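Local coordinates for protein halogenase (Chondromyces crocatus, PDB 3E1T) that binds FAD and, as a flavin-dependent halogenase, probably chlorinates a precursor of the myxobacterial natural product chondrochloren, at residues Glu39-His44 / Phe113-Leu118; Leu34-Glu39 / His132-Val137; Leu22-Ala27 / Arg119-Lys124. All blocks are in the same frame, centred on the assembly; numbering follows the deposited sequence.

Contact 1: Glu39-His44 / Phe113-Leu118; sequences EAFPRH and FDDMLL. With FAD (flavin-adenine dinucleotide), chain C.
OD2 of Asp114 is gripped by both terminal nitrogens of Arg43: NH1 reaches it at 2.7 Å, and the bond from NH2 has the same length. The two donors form a fork on a single oxygen, which lies in the guanidinium plane, and they meet it on its anti side from opposite faces of the carboxylate. The two flat groups are turned steeply against each other, 79° apart, and neither N-H points straight at the oxygen. Arg110, one turn earlier on helix 110-123, adds a second salt bridge to OD2, so two positive side chains would be expected to keep this buried carboxylate charged.

The other edge of the guanidinium serves the cofactor. NE of Arg43 donates to the ribose hydroxyl O3B of FAD at 3.1 Å, and NH2, shared between the two acceptors, reaches O3B at 3.0 Å. A bend in the arginine chain at chi2 (97°) turns CD aside, and CZ of Phe41 lies over one guanidinium face near its rim.

Phe41 provides most of the apolar contact. CD2 of Leu118 sits over one face of its ring in a CH-pi contact, 3.9 Å from the centroid and displaced toward the CD2-CE2 side of the ring. CB of Asp114 lies 3.8 Å from CE2 of Phe41, in an oblique approach. Beyond the ring, CB of Pro42, which follows a cis peptide bond, rests 4.0 Å from CB of Asp115, whose OD1 touches CB of Phe41 and is held in a salt bridge by Arg119.

The loop 39-44 after strand 33-36 is thus fastened to helix 110-123 beside the adenosine ribose, with Asp114 as the second-shell residue that positions Arg43 in the FAD pocket of this Rossmann-type flavoprotein.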
# COMPACT_ATOMS: atom_id res chain seq x y z
N GLU A 39 13.38 6.04 13.25
CA GLU A 39 14.10 7.09 12.53
C GLU A 39 13.82 8.46 13.14
O GLU A 39 12.89 8.63 13.93
CB GLU A 39 13.67 7.10 11.05
CG GLU A 39 14.14 5.89 10.21
CD GLU A 39 15.12 6.27 9.08
OE1 GLU A 39 14.87 5.85 7.92
OE2 GLU A 39 16.13 6.97 9.34
N ALA A 40 14.65 9.43 12.76
CA ALA A 40 14.38 10.84 13.03
C ALA A 40 13.74 11.43 11.77
O ALA A 40 14.28 11.31 10.67
CB ALA A 40 15.68 11.59 13.39
N PHE A 41 12.57 12.04 11.94
CA PHE A 41 11.86 12.64 10.83
C PHE A 41 12.45 14.01 10.49
O PHE A 41 13.03 14.67 11.36
CB PHE A 41 10.36 12.73 11.14
CG PHE A 41 9.61 11.46 10.87
CD1 PHE A 41 10.26 10.23 10.87
CD2 PHE A 41 8.24 11.48 10.64
CE1 PHE A 41 9.56 9.04 10.63
CE2 PHE A 41 7.54 10.30 10.40
CZ PHE A 41 8.20 9.09 10.39
N PRO A 42 12.33 14.43 9.21
CA PRO A 42 11.73 13.70 8.09
C PRO A 42 12.68 12.66 7.50
O PRO A 42 13.90 12.83 7.55
CB PRO A 42 11.44 14.80 7.08
CG PRO A 42 12.49 15.83 7.32
CD PRO A 42 12.81 15.77 8.80
N ARG A 43 12.11 11.58 6.95
CA ARG A 43 12.91 10.50 6.34
C ARG A 43 12.27 9.97 5.05
O ARG A 43 11.04 9.94 4.93
CB ARG A 43 13.13 9.36 7.34
CG ARG A 43 11.85 8.69 7.89
CD ARG A 43 11.47 7.40 7.13
NE ARG A 43 10.17 6.88 7.57
CZ ARG A 43 9.00 7.29 7.08
NH1 ARG A 43 8.96 8.23 6.13
NH2 ARG A 43 7.87 6.76 7.54
N HIS A 44 13.10 9.56 4.10
CA HIS A 44 12.62 9.03 2.82
C HIS A 44 11.91 7.69 2.98
O HIS A 44 12.39 6.81 3.69
CB HIS A 44 13.76 8.85 1.81
CG HIS A 44 13.33 8.18 0.54
ND1 HIS A 44 13.41 6.82 0.34
CD2 HIS A 44 12.78 8.69 -0.59
CE1 HIS A 44 12.95 6.52 -0.86
NE2 HIS A 44 12.56 7.64 -1.45
N PHE A 113 5.38 14.29 3.86
CA PHE A 113 4.02 13.86 4.14
C PHE A 113 3.92 13.12 5.48
O PHE A 113 3.04 13.42 6.29
CB PHE A 113 3.49 13.00 2.99
CG PHE A 113 2.08 12.54 3.19
CD1 PHE A 113 1.02 13.43 3.06
CD2 PHE A 113 1.80 11.21 3.50
CE1 PHE A 113 -0.29 13.00 3.24
CE2 PHE A 113 0.50 10.77 3.67
CZ PHE A 113 -0.56 11.68 3.55
N ASP A 114 4.82 12.17 5.70
CA ASP A 114 4.85 11.42 6.96
C ASP A 114 5.15 12.38 8.12
O ASP A 114 4.48 12.34 9.14
CB ASP A 114 5.90 10.30 6.93
CG ASP A 114 5.54 9.18 5.95
OD1 ASP A 114 4.50 9.27 5.28
OD2 ASP A 114 6.31 8.20 5.85
N ASP A 115 6.17 13.24 7.94
CA ASP A 115 6.55 14.25 8.94
C ASP A 115 5.34 15.13 9.29
O ASP A 115 5.00 15.29 10.46
CB ASP A 115 7.71 15.11 8.44
CG ASP A 115 8.28 16.03 9.53
OD1 ASP A 115 8.50 15.56 10.67
OD2 ASP A 115 8.51 17.22 9.23
N MET A 116 4.70 15.66 8.26
CA MET A 116 3.46 16.40 8.42
C MET A 116 2.44 15.62 9.27
O MET A 116 1.86 16.17 10.21
CB MET A 116 2.89 16.76 7.05
CG MET A 116 1.50 17.36 7.06
SD MET A 116 0.97 17.99 5.44
CE MET A 116 -0.79 17.86 5.71
N LEU A 117 2.26 14.34 8.95
CA LEU A 117 1.35 13.47 9.69
C LEU A 117 1.76 13.22 11.14
O LEU A 117 0.90 13.13 12.02
CB LEU A 117 1.18 12.11 8.98
CG LEU A 117 0.42 12.01 7.65
CD1 LEU A 117 0.54 10.59 7.08
CD2 LEU A 117 -1.04 12.39 7.78
N LEU A 118 3.06 13.07 11.38
CA LEU A 118 3.55 12.73 12.73
C LEU A 118 3.47 13.95 13.65
O LEU A 118 3.13 13.83 14.83
CB LEU A 118 4.98 12.17 12.71
CG LEU A 118 5.45 11.40 13.97
CD1 LEU A 118 4.56 10.21 14.33
CD2 LEU A 118 6.87 10.94 13.83
PA FAD C . 5.85 2.54 6.63
O1A FAD C . 5.52 3.71 5.75
O2A FAD C . 6.90 1.62 6.11
O5B FAD C . 6.36 3.14 8.05
C5B FAD C . 6.69 2.29 9.13
C4B FAD C . 7.57 3.06 10.13
O4B FAD C . 8.02 2.21 11.17
C3B FAD C . 8.82 3.60 9.45
O3B FAD C . 8.87 4.99 9.69
C2B FAD C . 9.98 2.91 10.13
O2B FAD C . 11.03 3.82 10.35
C1B FAD C . 9.37 2.47 11.45
N9A FAD C . 9.96 1.25 12.04
C8A FAD C . 10.42 0.12 11.42
N7A FAD C . 10.85 -0.73 12.38
C5A FAD C . 10.66 -0.17 13.60
C6A FAD C . 10.92 -0.59 14.91
N6A FAD C . 11.60 -1.72 15.17
N1A FAD C . 10.59 0.25 15.95
C2A FAD C . 10.05 1.49 15.73
N3A FAD C . 9.81 1.89 14.43
C4A FAD C . 10.10 1.08 13.39
N1 FAD C . 1.66 3.20 -1.72
C2 FAD C . 0.88 4.23 -2.17
O2 FAD C . -0.07 4.59 -1.47
N3 FAD C . 1.18 4.83 -3.38
C4 FAD C . 2.26 4.41 -4.14
O4 FAD C . 2.53 4.95 -5.21
C4X FAD C . 3.03 3.35 -3.69
N5 FAD C . 4.11 2.89 -4.42
C5X FAD C . 4.88 1.84 -3.95
C6 FAD C . 5.97 1.36 -4.68
C7 FAD C . 6.73 0.29 -4.19
C7M FAD C . 7.75 -0.34 -5.09
C8 FAD C . 6.40 -0.31 -2.97
C8M FAD C . 7.07 -1.58 -2.51
C9 FAD C . 5.32 0.18 -2.24
C9A FAD C . 4.55 1.25 -2.72
N10 FAD C . 3.49 1.71 -1.97
C10 FAD C . 2.72 2.75 -2.46
C1' FAD C . 3.21 1.15 -0.59
C2' FAD C . 3.65 2.05 0.56
O2' FAD C . 5.06 2.15 0.52
C3' FAD C . 3.22 1.47 1.92
O3' FAD C . 1.98 0.81 1.81
C4' FAD C . 3.05 2.49 3.04
O4' FAD C . 4.28 3.15 3.27
C5' FAD C . 2.61 1.78 4.32
O5' FAD C . 2.77 2.63 5.41
P FAD C . 3.03 2.06 6.89
O1P FAD C . 2.64 3.11 7.90
O2P FAD C . 2.25 0.81 7.12
O3P FAD C . 4.57 1.64 6.91

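Contact 2: Leu34-Glu39 / His132-Val137; sequences LLLERE and HEVIDV. With FAD (flavin-adenine dinucleotide), chain C.
Leu36 meets Val134 and His132 across the contact, and Val134, with Glu37 from the other segment, also holds the adenosine of FAD. Val134 reads the adenine edge with its backbone: its N donates to N1A of FAD at 3.0 Å, and its O accepts from N6A. Glu37 holds the ribose, OE2 taking a 2.6 Å bond from O2B and OE1 one from O3B. The chi2 bend of 67° swings CD of Glu37 aside from the extended course, and the carboxylate is braced by Glu39 N on OE2 and Gly15 N on OE1.

Behind this shell, His132 N donates to Glu37 O at 3.0 Å. CD1 of Leu36 packs on CG2 of Val134 at 3.6 Å, the two side chains crossing at about a right angle, while its CD2 approaches the His132 ring obliquely near ND1. Arg38 and Glu133 run side by side in the same direction, CD to OE2 4.0 Å, with the carboxylate salt-bridged to Arg173.

Strand 33-36 lies between strands 10-13 and 127-129 in the parallel Rossmann sheet, whereas strand 133-140 forms an edge of the separate mixed sheet, so adenine binds where the two sheets meet.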
# COMPACT_ATOMS: atom_id res chain seq x y z
N LEU A 34 1.44 6.21 23.34
CA LEU A 34 2.85 6.36 23.02
C LEU A 34 3.05 5.84 21.60
O LEU A 34 2.47 4.82 21.22
CB LEU A 34 3.67 5.49 23.98
CG LEU A 34 5.13 5.73 24.36
CD1 LEU A 34 5.85 4.40 24.47
CD2 LEU A 34 5.91 6.69 23.47
N LEU A 35 3.89 6.53 20.84
CA LEU A 35 4.26 6.07 19.51
C LEU A 35 5.77 6.14 19.42
O LEU A 35 6.37 7.21 19.62
CB LEU A 35 3.55 6.92 18.44
CG LEU A 35 3.94 7.16 16.97
CD1 LEU A 35 5.23 6.54 16.48
CD2 LEU A 35 2.76 6.81 16.07
N LEU A 36 6.39 4.99 19.14
CA LEU A 36 7.84 4.89 18.99
C LEU A 36 8.25 4.73 17.52
O LEU A 36 7.78 3.82 16.84
CB LEU A 36 8.38 3.72 19.83
CG LEU A 36 8.13 3.75 21.35
CD1 LEU A 36 8.64 2.48 22.00
CD2 LEU A 36 8.79 4.96 22.00
N GLU A 37 9.13 5.61 17.06
CA GLU A 37 9.61 5.60 15.68
C GLU A 37 11.13 5.51 15.62
O GLU A 37 11.84 6.30 16.26
CB GLU A 37 9.08 6.83 14.92
CG GLU A 37 9.83 7.19 13.64
CD GLU A 37 9.68 6.15 12.55
OE1 GLU A 37 8.54 5.69 12.28
OE2 GLU A 37 10.71 5.80 11.96
N ARG A 38 11.63 4.54 14.86
CA ARG A 38 13.05 4.20 14.81
C ARG A 38 13.92 5.34 14.25
O ARG A 38 15.04 5.58 14.72
CB ARG A 38 13.22 2.90 14.01
CG ARG A 38 14.64 2.46 13.69
CD ARG A 38 14.63 1.25 12.74
NE ARG A 38 13.75 1.49 11.59
CZ ARG A 38 14.16 1.90 10.39
NH1 ARG A 38 15.45 2.13 10.14
NH2 ARG A 38 13.27 2.11 9.43
N GLU A 39 13.38 6.04 13.25
CA GLU A 39 14.10 7.09 12.53
C GLU A 39 13.82 8.46 13.14
O GLU A 39 12.89 8.63 13.93
CB GLU A 39 13.67 7.10 11.05
CG GLU A 39 14.14 5.89 10.21
CD GLU A 39 15.12 6.27 9.08
OE1 GLU A 39 14.87 5.85 7.92
OE2 GLU A 39 16.13 6.97 9.34
N HIS A 132 13.71 5.97 18.55
CA HIS A 132 13.35 4.89 19.46
C HIS A 132 12.97 3.63 18.67
O HIS A 132 11.93 3.60 18.01
CB HIS A 132 12.19 5.32 20.36
CG HIS A 132 12.56 6.31 21.43
ND1 HIS A 132 12.14 6.17 22.74
CD2 HIS A 132 13.29 7.45 21.39
CE1 HIS A 132 12.60 7.18 23.46
NE2 HIS A 132 13.30 7.97 22.66
N GLU A 133 13.82 2.60 18.76
CA GLU A 133 13.58 1.33 18.06
C GLU A 133 13.02 0.24 18.97
O GLU A 133 13.67 -0.18 19.92
CB GLU A 133 14.87 0.84 17.39
CG GLU A 133 14.72 -0.49 16.67
CD GLU A 133 15.98 -0.93 15.93
OE1 GLU A 133 17.09 -0.45 16.24
OE2 GLU A 133 15.85 -1.78 15.02
N VAL A 134 11.80 -0.22 18.66
CA VAL A 134 11.20 -1.36 19.36
C VAL A 134 11.92 -2.65 18.99
O VAL A 134 12.23 -2.90 17.82
CB VAL A 134 9.68 -1.47 19.09
CG1 VAL A 134 9.09 -2.73 19.73
CG2 VAL A 134 8.96 -0.25 19.62
N ILE A 135 12.22 -3.45 20.02
CA ILE A 135 13.04 -4.64 19.90
C ILE A 135 12.18 -5.88 20.03
O ILE A 135 12.37 -6.87 19.32
CB ILE A 135 14.15 -4.65 21.01
CG1 ILE A 135 14.97 -3.35 20.98
CG2 ILE A 135 15.07 -5.86 20.87
CD1 ILE A 135 15.76 -3.14 19.68
N ASP A 136 11.23 -5.83 20.96
CA ASP A 136 10.36 -6.96 21.25
C ASP A 136 9.05 -6.44 21.77
O ASP A 136 9.01 -5.40 22.42
CB ASP A 136 10.99 -7.84 22.34
CG ASP A 136 12.35 -8.37 21.95
OD1 ASP A 136 12.41 -9.31 21.12
OD2 ASP A 136 13.36 -7.87 22.49
N VAL A 137 7.98 -7.18 21.48
CA VAL A 137 6.71 -7.03 22.18
C VAL A 137 6.68 -8.04 23.34
O VAL A 137 7.05 -9.20 23.15
CB VAL A 137 5.49 -7.27 21.24
CG1 VAL A 137 4.18 -7.20 22.01
CG2 VAL A 137 5.48 -6.25 20.08
PA FAD C . 5.85 2.54 6.63
O1A FAD C . 5.52 3.71 5.75
O2A FAD C . 6.90 1.62 6.11
O5B FAD C . 6.36 3.14 8.05
C5B FAD C . 6.69 2.29 9.13
C4B FAD C . 7.57 3.06 10.13
O4B FAD C . 8.02 2.21 11.17
C3B FAD C . 8.82 3.60 9.45
O3B FAD C . 8.87 4.99 9.69
C2B FAD C . 9.98 2.91 10.13
O2B FAD C . 11.03 3.82 10.35
C1B FAD C . 9.37 2.47 11.45
N9A FAD C . 9.96 1.25 12.04
C8A FAD C . 10.42 0.12 11.42
N7A FAD C . 10.85 -0.73 12.38
C5A FAD C . 10.66 -0.17 13.60
C6A FAD C . 10.92 -0.59 14.91
N6A FAD C . 11.60 -1.72 15.17
N1A FAD C . 10.59 0.25 15.95
C2A FAD C . 10.05 1.49 15.73
N3A FAD C . 9.81 1.89 14.43
C4A FAD C . 10.10 1.08 13.39
N1 FAD C . 1.66 3.20 -1.72
C2 FAD C . 0.88 4.23 -2.17
O2 FAD C . -0.07 4.59 -1.47
N3 FAD C . 1.18 4.83 -3.38
C4 FAD C . 2.26 4.41 -4.14
O4 FAD C . 2.53 4.95 -5.21
C4X FAD C . 3.03 3.35 -3.69
N5 FAD C . 4.11 2.89 -4.42
C5X FAD C . 4.88 1.84 -3.95
C6 FAD C . 5.97 1.36 -4.68
C7 FAD C . 6.73 0.29 -4.19
C7M FAD C . 7.75 -0.34 -5.09
C8 FAD C . 6.40 -0.31 -2.97
C8M FAD C . 7.07 -1.58 -2.51
C9 FAD C . 5.32 0.18 -2.24
C9A FAD C . 4.55 1.25 -2.72
N10 FAD C . 3.49 1.71 -1.97
C10 FAD C . 2.72 2.75 -2.46
C1' FAD C . 3.21 1.15 -0.59
C2' FAD C . 3.65 2.05 0.56
O2' FAD C . 5.06 2.15 0.52
C3' FAD C . 3.22 1.47 1.92
O3' FAD C . 1.98 0.81 1.81
C4' FAD C . 3.05 2.49 3.04
O4' FAD C . 4.28 3.15 3.27
C5' FAD C . 2.61 1.78 4.32
O5' FAD C . 2.77 2.63 5.41
P FAD C . 3.03 2.06 6.89
O1P FAD C . 2.64 3.11 7.90
O2P FAD C . 2.25 0.81 7.12
O3P FAD C . 4.57 1.64 6.91

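Contact 3: Leu22-Ala27 / Arg119-Lys124; sequences LASFVA and RNSERK
Two helices of the FAD-binding Rossmann-type domain, 17-27 and 110-123, pack here through small side chains, with Ser24 and Ser121 the pair whose CA atoms are nearest between the two segments. The two OG atoms lie 2.9 Å apart, and OG of Ser24 also comes to 3.3 Å from CA of Ser121, close against the neighbouring backbone. In Ser24, chi1 of -59° sets OG anti to the carbonyl carbon and beside its own backbone N; there it is hydrogen-bonded to the carbonyl of Ser20, one turn earlier.

A water links the two helices. It donates to OG of Ser24 at 2.8 Å and accepts from ND2 of Asn120 at 2.9 Å, bridging two side chains that do not bond directly. ND2 has a second acceptor in the carbonyl of Leu62, so this amide ties helix 110-123 both to the water and to the loop after helix 52-61.

The short helical segments run nearly parallel, at 15°, with their axes 8.8 Å apart. The start of helix 17-27 and the turn before it fit the GxGxxG pattern of dinucleotide-binding folds, and the helix lies against the parallel sheet: Ala23 touches Val33 and Leu35 of strand 33-36, while Ser121 on the second helix touches Val128 of strand 127-129. Both helices thus pack on adjacent strands of one sheet.

Toward the C-terminal ends, CB of Ala27 approaches the backbone O of Lys124 at 3.7 Å. The aliphatic start of the lysine also meets helix 17-27, its CG lying 4.3 Å from CB of Ser24, while the rest of the chain leads away. On helix 110-123, Arg119 is salt-bridged to Glu122 and to Glu130.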
# COMPACT_ATOMS: atom_id res chain seq x y z
N LEU A 22 -3.38 5.93 13.31
CA LEU A 22 -3.94 5.21 14.46
C LEU A 22 -3.71 5.96 15.78
O LEU A 22 -4.64 6.15 16.55
CB LEU A 22 -3.35 3.81 14.56
CG LEU A 22 -3.56 3.04 15.87
CD1 LEU A 22 -5.03 2.87 16.23
CD2 LEU A 22 -2.91 1.69 15.77
N ALA A 23 -2.47 6.37 16.03
CA ALA A 23 -2.15 7.13 17.25
C ALA A 23 -3.06 8.36 17.38
O ALA A 23 -3.71 8.53 18.41
CB ALA A 23 -0.68 7.52 17.26
N SER A 24 -3.12 9.18 16.33
CA SER A 24 -3.98 10.37 16.33
C SER A 24 -5.43 10.06 16.69
O SER A 24 -6.01 10.75 17.52
CB SER A 24 -3.92 11.10 14.99
OG SER A 24 -2.60 11.49 14.70
N PHE A 25 -6.00 9.04 16.06
CA PHE A 25 -7.43 8.71 16.22
C PHE A 25 -7.83 8.23 17.62
O PHE A 25 -8.98 8.37 18.03
CB PHE A 25 -7.87 7.64 15.20
CG PHE A 25 -8.15 8.17 13.81
CD1 PHE A 25 -8.61 9.47 13.62
CD2 PHE A 25 -7.99 7.35 12.71
CE1 PHE A 25 -8.88 9.95 12.33
CE2 PHE A 25 -8.26 7.82 11.42
CZ PHE A 25 -8.71 9.12 11.23
N VAL A 26 -6.90 7.59 18.32
CA VAL A 26 -7.19 7.13 19.67
C VAL A 26 -6.99 8.28 20.67
O VAL A 26 -7.80 8.46 21.58
CB VAL A 26 -6.37 5.86 20.06
CG1 VAL A 26 -6.62 5.48 21.53
CG2 VAL A 26 -6.70 4.68 19.14
N ALA A 27 -5.92 9.05 20.49
CA ALA A 27 -5.65 10.23 21.32
C ALA A 27 -6.75 11.27 21.22
O ALA A 27 -7.11 11.91 22.21
CB ALA A 27 -4.31 10.83 20.97
N ARG A 119 3.77 15.13 13.09
CA ARG A 119 3.58 16.40 13.80
C ARG A 119 2.13 16.58 14.24
O ARG A 119 1.87 17.06 15.35
CB ARG A 119 4.04 17.56 12.91
CG ARG A 119 5.50 18.01 13.11
CD ARG A 119 6.53 16.91 12.90
NE ARG A 119 6.67 16.04 14.07
CZ ARG A 119 7.60 15.09 14.20
NH1 ARG A 119 8.48 14.87 13.24
NH2 ARG A 119 7.64 14.36 15.30
N ASN A 120 1.18 16.18 13.38
CA ASN A 120 -0.25 16.27 13.68
C ASN A 120 -0.64 15.35 14.82
O ASN A 120 -1.56 15.65 15.58
CB ASN A 120 -1.09 15.95 12.44
CG ASN A 120 -2.59 16.15 12.67
OD1 ASN A 120 -3.03 17.22 13.10
ND2 ASN A 120 -3.39 15.12 12.36
N SER A 121 0.06 14.21 14.92
CA SER A 121 -0.13 13.26 16.02
C SER A 121 0.16 13.93 17.36
O SER A 121 -0.65 13.85 18.29
CB SER A 121 0.80 12.04 15.86
OG SER A 121 0.31 11.12 14.90
N GLU A 122 1.32 14.58 17.44
CA GLU A 122 1.74 15.30 18.64
C GLU A 122 0.66 16.28 19.08
O GLU A 122 0.14 16.17 20.20
CB GLU A 122 3.05 16.04 18.39
CG GLU A 122 4.21 15.09 18.19
CD GLU A 122 5.45 15.78 17.68
OE1 GLU A 122 5.34 16.85 17.05
OE2 GLU A 122 6.55 15.22 17.90
N ARG A 123 0.30 17.18 18.17
CA ARG A 123 -0.75 18.17 18.38
C ARG A 123 -2.11 17.57 18.74
O ARG A 123 -2.95 18.25 19.33
CB ARG A 123 -0.91 19.05 17.13
CG ARG A 123 0.37 19.78 16.71
CD ARG A 123 0.05 20.88 15.70
NE ARG A 123 -0.61 20.37 14.49
CZ ARG A 123 -0.01 20.14 13.33
NH1 ARG A 123 1.29 20.38 13.18
NH2 ARG A 123 -0.71 19.67 12.30
N LYS A 124 -2.34 16.31 18.37
CA LYS A 124 -3.59 15.64 18.74
C LYS A 124 -3.49 15.04 20.13
O LYS A 124 -4.48 14.54 20.69
CB LYS A 124 -4.00 14.57 17.71
CG LYS A 124 -4.55 15.14 16.41
CD LYS A 124 -5.88 15.85 16.62
CE LYS A 124 -6.39 16.46 15.33
NZ LYS A 124 -7.57 17.34 15.58
O HOH W 1 -2.34 12.48 12.13

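Overall arrangement
Contacts 1 and 2 share Glu39 and both touch FAD, one at the ribose and the other at the ribose and adenine; contact 3 joins two helices without reaching the cofactor. Contact 1 is partly buried, mixing a charged grip with an aromatic face, whereas contacts 2 and 3 are buried, the former relying on backbone bonds, the Glu37 carboxylate and leucine-valine packing, the latter on small residues and a water. Contacts 1 and 3 use successive turns of helix 110-123. Leu35, in the strand 33-36 segment of contact 2, packs on Leu118 of contact 1 and on Ala23 of contact 3. Along the chain, contact 1 is nested within both other loops, while contacts 2 and 3 interleave.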